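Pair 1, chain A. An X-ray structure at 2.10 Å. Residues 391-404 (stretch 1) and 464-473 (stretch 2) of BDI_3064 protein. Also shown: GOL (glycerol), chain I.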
# COMPACT_ATOMS: atom_id res chain seq x y z
N ASP A 391 -14.93 14.86 2.54
CA ASP A 391 -13.52 15.17 2.36
C ASP A 391 -13.39 15.75 0.97
O ASP A 391 -13.45 15.03 -0.05
CB ASP A 391 -12.68 13.93 2.50
CG ASP A 391 -11.20 14.23 2.43
OD1 ASP A 391 -10.79 15.06 1.58
OD2 ASP A 391 -10.46 13.61 3.23
N LEU A 392 -13.22 17.06 0.93
CA LEU A 392 -13.28 17.76 -0.33
C LEU A 392 -12.09 17.42 -1.21
O LEU A 392 -12.18 17.49 -2.43
CB LEU A 392 -13.36 19.28 -0.10
CG LEU A 392 -13.78 20.09 -1.32
CD1 LEU A 392 -15.25 19.84 -1.61
CD2 LEU A 392 -13.51 21.56 -1.13
N VAL A 393 -10.96 17.09 -0.60
CA VAL A 393 -9.76 16.83 -1.37
C VAL A 393 -9.93 15.48 -2.06
O VAL A 393 -9.64 15.36 -3.25
CB VAL A 393 -8.50 16.85 -0.51
CG1 VAL A 393 -7.29 16.43 -1.33
CG2 VAL A 393 -8.28 18.24 0.10
N GLU A 394 -10.44 14.51 -1.31
CA GLU A 394 -10.70 13.17 -1.80
C GLU A 394 -11.78 13.24 -2.87
O GLU A 394 -11.66 12.61 -3.94
CB GLU A 394 -11.12 12.24 -0.65
CG GLU A 394 -10.05 12.06 0.43
CD GLU A 394 -8.82 11.34 -0.07
OE1 GLU A 394 -8.92 10.60 -1.06
OE2 GLU A 394 -7.73 11.53 0.52
N THR A 395 -12.80 14.04 -2.60
CA THR A 395 -13.84 14.35 -3.57
C THR A 395 -13.25 14.90 -4.84
O THR A 395 -13.58 14.43 -5.92
CB THR A 395 -14.89 15.34 -3.01
OG1 THR A 395 -15.57 14.70 -1.94
CG2 THR A 395 -15.94 15.72 -4.06
N SER A 396 -12.35 15.86 -4.72
CA SER A 396 -11.68 16.39 -5.92
C SER A 396 -10.88 15.34 -6.68
O SER A 396 -10.90 15.35 -7.91
CB SER A 396 -10.78 17.56 -5.59
OG SER A 396 -9.60 17.18 -4.93
N PHE A 397 -10.19 14.45 -5.96
CA PHE A 397 -9.43 13.39 -6.61
C PHE A 397 -10.39 12.43 -7.31
O PHE A 397 -10.11 11.98 -8.41
CB PHE A 397 -8.55 12.64 -5.60
CG PHE A 397 -7.44 13.48 -4.99
CD1 PHE A 397 -6.86 14.57 -5.66
CD2 PHE A 397 -6.95 13.16 -3.73
CE1 PHE A 397 -5.84 15.31 -5.07
CE2 PHE A 397 -5.93 13.89 -3.14
CZ PHE A 397 -5.37 14.97 -3.80
N LEU A 398 -11.52 12.16 -6.67
CA LEU A 398 -12.50 11.30 -7.23
C LEU A 398 -13.03 11.88 -8.52
O LEU A 398 -13.10 11.17 -9.53
CB LEU A 398 -13.66 11.05 -6.27
CG LEU A 398 -14.79 10.23 -6.91
CD1 LEU A 398 -14.27 8.89 -7.42
CD2 LEU A 398 -15.93 10.04 -5.94
N PHE A 399 -13.39 13.16 -8.45
CA PHE A 399 -13.97 13.85 -9.60
C PHE A 399 -12.99 14.22 -10.70
O PHE A 399 -13.37 14.27 -11.87
CB PHE A 399 -14.84 15.03 -9.14
CG PHE A 399 -16.19 14.58 -8.69
CD1 PHE A 399 -17.21 14.38 -9.61
CD2 PHE A 399 -16.41 14.21 -7.39
CE1 PHE A 399 -18.45 13.94 -9.21
CE2 PHE A 399 -17.65 13.75 -6.98
CZ PHE A 399 -18.66 13.61 -7.90
N GLN A 400 -11.72 14.40 -10.36
CA GLN A 400 -10.73 14.46 -11.42
C GLN A 400 -10.78 13.17 -12.26
O GLN A 400 -10.66 13.22 -13.49
CB GLN A 400 -9.33 14.62 -10.86
CG GLN A 400 -8.29 14.78 -11.94
CD GLN A 400 -6.90 15.00 -11.39
OE1 GLN A 400 -6.16 15.81 -11.93
NE2 GLN A 400 -6.53 14.25 -10.36
N GLY A 401 -10.93 12.04 -11.57
CA GLY A 401 -11.05 10.76 -12.24
C GLY A 401 -12.33 10.67 -13.02
O GLY A 401 -12.31 10.26 -14.17
N LEU A 402 -13.44 11.07 -12.41
CA LEU A 402 -14.75 10.90 -13.05
C LEU A 402 -14.92 11.75 -14.28
O LEU A 402 -15.48 11.28 -15.27
CB LEU A 402 -15.89 11.17 -12.08
CG LEU A 402 -16.06 10.13 -10.99
CD1 LEU A 402 -16.97 10.72 -9.94
CD2 LEU A 402 -16.62 8.80 -11.48
N LEU A 403 -14.43 12.99 -14.24
CA LEU A 403 -14.51 13.84 -15.41
C LEU A 403 -13.62 13.32 -16.52
O LEU A 403 -13.98 13.45 -17.70
CB LEU A 403 -14.13 15.27 -15.09
CG LEU A 403 -15.07 15.98 -14.12
CD1 LEU A 403 -14.67 17.45 -14.08
CD2 LEU A 403 -16.54 15.87 -14.45
N THR A 404 -12.49 12.71 -16.16
CA THR A 404 -11.65 12.04 -17.13
C THR A 404 -12.42 10.90 -17.78
O THR A 404 -12.50 10.81 -18.99
CB THR A 404 -10.36 11.52 -16.50
OG1 THR A 404 -9.66 12.62 -15.93
CG2 THR A 404 -9.49 10.83 -17.53
N ASN A 464 0.64 22.14 -1.68
CA ASN A 464 0.50 20.78 -1.26
C ASN A 464 -0.23 20.01 -2.37
O ASN A 464 -0.18 20.42 -3.54
CB ASN A 464 -0.15 20.68 0.15
CG ASN A 464 -1.60 21.12 0.19
OD1 ASN A 464 -2.18 21.59 -0.79
ND2 ASN A 464 -2.20 20.95 1.35
N GLU A 465 -0.92 18.94 -2.03
CA GLU A 465 -1.54 18.06 -3.04
C GLU A 465 -2.88 18.53 -3.56
O GLU A 465 -3.44 17.88 -4.45
CB GLU A 465 -1.75 16.66 -2.46
CG GLU A 465 -2.80 16.52 -1.36
CD GLU A 465 -2.20 16.51 0.03
OE1 GLU A 465 -1.38 17.37 0.27
OE2 GLU A 465 -2.55 15.70 0.90
N THR A 466 -3.39 19.63 -3.00
CA THR A 466 -4.78 19.99 -3.13
C THR A 466 -5.07 21.00 -4.23
O THR A 466 -6.16 21.57 -4.24
CB THR A 466 -5.35 20.52 -1.80
OG1 THR A 466 -4.92 21.87 -1.58
CG2 THR A 466 -4.92 19.63 -0.63
N MET A 467 -4.16 21.22 -5.18
CA MET A 467 -4.45 22.19 -6.26
C MET A 467 -5.75 21.86 -7.02
O MET A 467 -6.52 22.76 -7.36
CB MET A 467 -3.32 22.31 -7.27
CG MET A 467 -3.66 23.23 -8.44
SD MET A 467 -2.33 23.50 -9.61
CE MET A 467 -1.16 24.42 -8.64
N ILE A 468 -5.96 20.57 -7.28
CA ILE A 468 -7.08 20.12 -8.09
C ILE A 468 -8.40 20.33 -7.35
O ILE A 468 -9.44 20.43 -7.97
CB ILE A 468 -6.95 18.63 -8.50
CG1 ILE A 468 -7.89 18.27 -9.64
CG2 ILE A 468 -7.19 17.67 -7.33
CD1 ILE A 468 -7.43 18.76 -10.98
N THR A 469 -8.34 20.35 -6.01
CA THR A 469 -9.48 20.70 -5.18
C THR A 469 -9.97 22.12 -5.48
O THR A 469 -11.17 22.38 -5.64
CB THR A 469 -9.15 20.54 -3.69
OG1 THR A 469 -8.38 19.34 -3.48
CG2 THR A 469 -10.41 20.50 -2.87
N TYR A 470 -9.02 23.04 -5.58
CA TYR A 470 -9.36 24.40 -6.00
C TYR A 470 -9.74 24.46 -7.45
O TYR A 470 -10.68 25.13 -7.82
CB TYR A 470 -8.23 25.38 -5.71
CG TYR A 470 -8.21 25.80 -4.27
CD1 TYR A 470 -7.50 25.07 -3.33
CD2 TYR A 470 -8.93 26.92 -3.85
CE1 TYR A 470 -7.48 25.47 -2.02
CE2 TYR A 470 -8.93 27.31 -2.53
CZ TYR A 470 -8.20 26.59 -1.62
OH TYR A 470 -8.21 26.99 -0.32
N MET A 471 -9.02 23.73 -8.28
CA MET A 471 -9.31 23.71 -9.69
C MET A 471 -10.75 23.28 -9.89
O MET A 471 -11.52 24.00 -10.52
CB MET A 471 -8.39 22.77 -10.44
CG MET A 471 -6.97 23.25 -10.50
SD MET A 471 -6.75 24.54 -11.73
CE MET A 471 -5.55 25.47 -10.82
N LEU A 472 -11.10 22.14 -9.32
CA LEU A 472 -12.42 21.58 -9.56
C LEU A 472 -13.50 22.42 -8.93
O LEU A 472 -14.55 22.60 -9.53
CB LEU A 472 -12.52 20.13 -9.14
CG LEU A 472 -11.74 19.21 -10.09
CD1 LEU A 472 -11.60 17.81 -9.49
CD2 LEU A 472 -12.43 19.09 -11.43
N ALA A 473 -13.21 22.96 -7.75
CA ALA A 473 -14.12 23.88 -7.10
C ALA A 473 -14.48 25.05 -7.99
O ALA A 473 -15.61 25.43 -8.05
CB ALA A 473 -13.55 24.38 -5.78
C1 GOL I . -4.09 11.36 0.40
O1 GOL I . -5.43 10.87 0.59
C2 GOL I . -3.77 12.62 1.18
O2 GOL I . -4.87 13.51 0.94
C3 GOL I . -3.60 12.27 2.66
O3 GOL I . -3.56 13.33 3.67

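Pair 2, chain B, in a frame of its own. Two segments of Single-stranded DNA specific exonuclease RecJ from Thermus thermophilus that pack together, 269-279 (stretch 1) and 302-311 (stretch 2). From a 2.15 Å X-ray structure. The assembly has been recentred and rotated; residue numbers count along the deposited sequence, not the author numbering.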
# COMPACT_ATOMS: atom_id res chain seq x y z
N ALA B 269 -16.83 -4.20 -1.99
CA ALA B 269 -16.46 -4.96 -3.16
C ALA B 269 -16.53 -6.48 -2.96
O ALA B 269 -16.95 -7.19 -3.86
CB ALA B 269 -15.07 -4.55 -3.63
N PRO B 270 -16.08 -6.99 -1.80
CA PRO B 270 -16.15 -8.44 -1.62
C PRO B 270 -17.57 -8.98 -1.72
O PRO B 270 -17.77 -10.11 -2.20
CB PRO B 270 -15.54 -8.66 -0.23
CG PRO B 270 -14.50 -7.56 -0.19
CD PRO B 270 -15.28 -6.37 -0.73
N ARG B 271 -18.57 -8.22 -1.26
CA ARG B 271 -19.96 -8.70 -1.34
C ARG B 271 -20.39 -8.81 -2.81
O ARG B 271 -21.05 -9.77 -3.22
CB ARG B 271 -20.92 -7.74 -0.66
CG ARG B 271 -21.37 -8.15 0.71
CD ARG B 271 -20.37 -7.78 1.75
NE ARG B 271 -20.91 -7.94 3.10
CZ ARG B 271 -20.20 -7.75 4.20
NH1 ARG B 271 -18.94 -7.38 4.11
NH2 ARG B 271 -20.73 -7.98 5.38
N ILE B 272 -20.02 -7.81 -3.59
CA ILE B 272 -20.33 -7.78 -4.99
C ILE B 272 -19.57 -8.90 -5.71
O ILE B 272 -20.14 -9.62 -6.54
CB ILE B 272 -19.92 -6.41 -5.62
CG1 ILE B 272 -20.79 -5.29 -5.04
CG2 ILE B 272 -20.02 -6.47 -7.13
CD1 ILE B 272 -20.40 -3.89 -5.49
N ASN B 273 -18.28 -9.07 -5.38
CA ASN B 273 -17.49 -10.10 -6.05
C ASN B 273 -17.96 -11.50 -5.74
O ASN B 273 -17.87 -12.37 -6.60
CB ASN B 273 -15.99 -9.99 -5.71
CG ASN B 273 -15.32 -8.77 -6.33
OD1 ASN B 273 -15.73 -8.31 -7.40
ND2 ASN B 273 -14.29 -8.27 -5.69
N ALA B 274 -18.45 -11.72 -4.53
CA ALA B 274 -18.92 -13.04 -4.13
C ALA B 274 -20.08 -13.50 -4.99
O ALA B 274 -20.19 -14.68 -5.30
CB ALA B 274 -19.34 -13.04 -2.65
N ALA B 275 -20.95 -12.56 -5.36
CA ALA B 275 -22.12 -12.88 -6.18
C ALA B 275 -21.65 -13.43 -7.50
O ALA B 275 -22.13 -14.46 -8.00
CB ALA B 275 -22.98 -11.63 -6.42
N SER B 276 -20.68 -12.74 -8.07
CA SER B 276 -20.13 -13.16 -9.34
C SER B 276 -19.34 -14.47 -9.21
O SER B 276 -19.55 -15.38 -10.01
CB SER B 276 -19.25 -12.06 -9.91
OG SER B 276 -18.63 -12.50 -11.10
N ARG B 277 -18.45 -14.56 -8.22
CA ARG B 277 -17.65 -15.77 -8.05
C ARG B 277 -18.58 -16.96 -7.86
O ARG B 277 -18.22 -18.07 -8.19
CB ARG B 277 -16.72 -15.69 -6.82
CG ARG B 277 -15.75 -14.49 -6.71
CD ARG B 277 -15.35 -14.32 -5.19
NE ARG B 277 -14.56 -13.13 -4.86
CZ ARG B 277 -13.36 -12.84 -5.38
NH1 ARG B 277 -12.81 -13.67 -6.26
NH2 ARG B 277 -12.72 -11.72 -5.05
N LEU B 278 -19.77 -16.72 -7.32
CA LEU B 278 -20.72 -17.79 -7.07
C LEU B 278 -21.81 -18.00 -8.15
O LEU B 278 -22.79 -18.73 -7.93
CB LEU B 278 -21.36 -17.58 -5.68
CG LEU B 278 -20.83 -18.47 -4.54
CD1 LEU B 278 -19.35 -18.79 -4.73
CD2 LEU B 278 -21.09 -17.82 -3.19
N GLY B 279 -21.64 -17.40 -9.31
CA GLY B 279 -22.63 -17.57 -10.36
C GLY B 279 -23.91 -16.78 -10.20
O GLY B 279 -24.93 -17.12 -10.80
N GLU B 302 -29.37 -10.69 -0.03
CA GLU B 302 -28.86 -11.77 -0.87
C GLU B 302 -27.32 -11.71 -1.01
O GLU B 302 -26.63 -12.72 -0.88
CB GLU B 302 -29.51 -11.68 -2.26
CG GLU B 302 -29.46 -12.94 -3.06
CD GLU B 302 -30.62 -13.87 -2.73
OE1 GLU B 302 -30.79 -14.23 -1.54
OE2 GLU B 302 -31.37 -14.23 -3.67
N LEU B 303 -26.76 -10.53 -1.28
CA LEU B 303 -25.30 -10.44 -1.40
C LEU B 303 -24.66 -10.85 -0.06
O LEU B 303 -23.60 -11.48 -0.05
CB LEU B 303 -24.82 -9.03 -1.76
CG LEU B 303 -25.14 -8.34 -3.09
CD1 LEU B 303 -24.01 -7.37 -3.42
CD2 LEU B 303 -25.32 -9.35 -4.23
N HIS B 304 -25.29 -10.50 1.06
CA HIS B 304 -24.72 -10.90 2.36
C HIS B 304 -24.66 -12.42 2.48
O HIS B 304 -23.68 -12.97 3.00
CB HIS B 304 -25.55 -10.35 3.52
CG HIS B 304 -25.38 -8.88 3.72
ND1 HIS B 304 -26.28 -8.11 4.44
CD2 HIS B 304 -24.39 -8.04 3.34
CE1 HIS B 304 -25.84 -6.86 4.50
NE2 HIS B 304 -24.69 -6.79 3.84
N ARG B 305 -25.69 -13.09 1.96
CA ARG B 305 -25.73 -14.53 2.01
C ARG B 305 -24.68 -15.15 1.10
O ARG B 305 -24.02 -16.11 1.46
CB ARG B 305 -27.11 -15.04 1.61
CG ARG B 305 -27.30 -16.50 2.01
CD ARG B 305 -28.29 -17.21 1.12
NE ARG B 305 -27.80 -17.29 -0.25
CZ ARG B 305 -28.51 -16.92 -1.30
NH1 ARG B 305 -29.73 -16.44 -1.12
NH2 ARG B 305 -27.99 -17.01 -2.53
N LEU B 306 -24.53 -14.60 -0.10
CA LEU B 306 -23.54 -15.14 -1.03
C LEU B 306 -22.12 -14.97 -0.46
O LEU B 306 -21.28 -15.86 -0.58
CB LEU B 306 -23.66 -14.45 -2.39
CG LEU B 306 -24.89 -14.88 -3.20
CD1 LEU B 306 -25.26 -13.79 -4.19
CD2 LEU B 306 -24.61 -16.24 -3.92
N ASN B 307 -21.86 -13.81 0.13
CA ASN B 307 -20.54 -13.54 0.71
C ASN B 307 -20.25 -14.49 1.89
O ASN B 307 -19.12 -14.91 2.08
CB ASN B 307 -20.46 -12.09 1.18
CG ASN B 307 -19.05 -11.69 1.58
OD1 ASN B 307 -18.13 -11.70 0.76
ND2 ASN B 307 -18.88 -11.34 2.84
N ALA B 308 -21.28 -14.82 2.67
CA ALA B 308 -21.13 -15.74 3.80
C ALA B 308 -20.82 -17.14 3.26
O ALA B 308 -20.06 -17.91 3.87
CB ALA B 308 -22.41 -15.78 4.66
N ARG B 309 -21.41 -17.47 2.11
CA ARG B 309 -21.17 -18.77 1.49
C ARG B 309 -19.72 -18.80 0.98
O ARG B 309 -18.98 -19.73 1.24
CB ARG B 309 -22.17 -18.98 0.35
CG ARG B 309 -21.99 -20.27 -0.48
CD ARG B 309 -22.04 -21.55 0.39
NE ARG B 309 -22.03 -22.75 -0.44
CZ ARG B 309 -21.80 -23.99 0.02
NH1 ARG B 309 -21.56 -24.19 1.31
NH2 ARG B 309 -21.81 -25.02 -0.82
N ARG B 310 -19.32 -17.75 0.26
CA ARG B 310 -17.96 -17.66 -0.25
C ARG B 310 -16.98 -17.81 0.93
O ARG B 310 -15.99 -18.54 0.83
CB ARG B 310 -17.76 -16.30 -0.96
CG ARG B 310 -16.38 -16.08 -1.62
CD ARG B 310 -15.37 -15.44 -0.65
NE ARG B 310 -15.82 -14.14 -0.11
CZ ARG B 310 -15.11 -13.40 0.74
NH1 ARG B 310 -13.92 -13.81 1.16
NH2 ARG B 310 -15.60 -12.25 1.20
N GLN B 311 -17.28 -17.13 2.03
CA GLN B 311 -16.41 -17.17 3.20
C GLN B 311 -16.29 -18.57 3.77
O GLN B 311 -15.20 -19.00 4.12
CB GLN B 311 -16.92 -16.22 4.29
CG GLN B 311 -16.53 -14.78 4.02
CD GLN B 311 -17.34 -13.79 4.84
OE1 GLN B 311 -16.90 -12.67 5.08
NE2 GLN B 311 -18.54 -14.19 5.25

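In both pairs two helices cross steeply, with their N-to-C directions 70° apart in pair 1 and 76° apart in pair 2, and their axes come within 8.4 and 8.0 Å. Fourteen central residues superpose with an RMSD of 0.6 Å. A crossing this steep confines close contact to a short length of each helix, and a small side chain at the crossing leaves room for the close approach.

The crossing is marked by Ser A396 over Thr A469 in pair 1, CA to CA 4.9 Å, and by the matching Ala B274 over Asn B307 in pair 2, CA to CA 5.1 Å. Ser A396 and Ala B274 both point toward the partner helix, and each is short enough to let the backbones approach. Pair 1 makes this point polar: Ser A396 OG donates a very short bond of 2.5 Å to Val A393 O in its own helix and lies 2.9 Å from Thr A469 OG1, a hydrogen bond between the helices. In pair 2 no hydrogen bond crosses the interface. The methyl Ala B274 CB simply rests 3.6 Å from Asn B307 CA, while Asn B307 OD1 accepts a 2.6 Å bond from Arg B310 NH2 within its own helix.

One turn further along stretch 2, Leu A472 matches Arg B310. The leucine is a compact apolar knob set among Ser A396, Phe A399, Gln A400 and Leu A403; its CD1 lies 3.0 Å from Ser A396 O, and its CD2 is 3.8 Å from Leu A403 CD1. Arg B310 also points toward the other helix, but its chain folds back to reach Asn B307, and its aliphatic part packs as well: CB is 4.0 Å from Ala B274 CB, and CG is 4.1 Å from Arg B277 CD, while NH2 lies 3.9 Å from Pro B270 CB. Thus a long, charged residue can still offer methylenes to a buried surface.

At Phe A397 and Ala B275, bulk is distributed differently. The CA-to-CB bond of Phe A397 points away, yet its long ring returns, bringing CE1 3.5 Å from Ile A468 CG2. Ala B275 has no such reach and is met by two leucines, Leu B303 CD2 and Leu B306 CD1 each lying 3.9 Å from Ala B275 CB; Leu B306 matches Ile A468, and both point toward the other stretch.

Gln A400 and Leu B278 both point toward the partner. Gln A400 OE1 lies 3.3 Å from Ile A468 CD1, its amide being satisfied elsewhere in the structure, whereas Leu B278 packs CD2 3.9 Å from Leu B306 CD2. The same backbone frame carries a hydroxyl pair at its centre in pair 1 and a methyl against Asn B307 in pair 2, with different side chains packed around each.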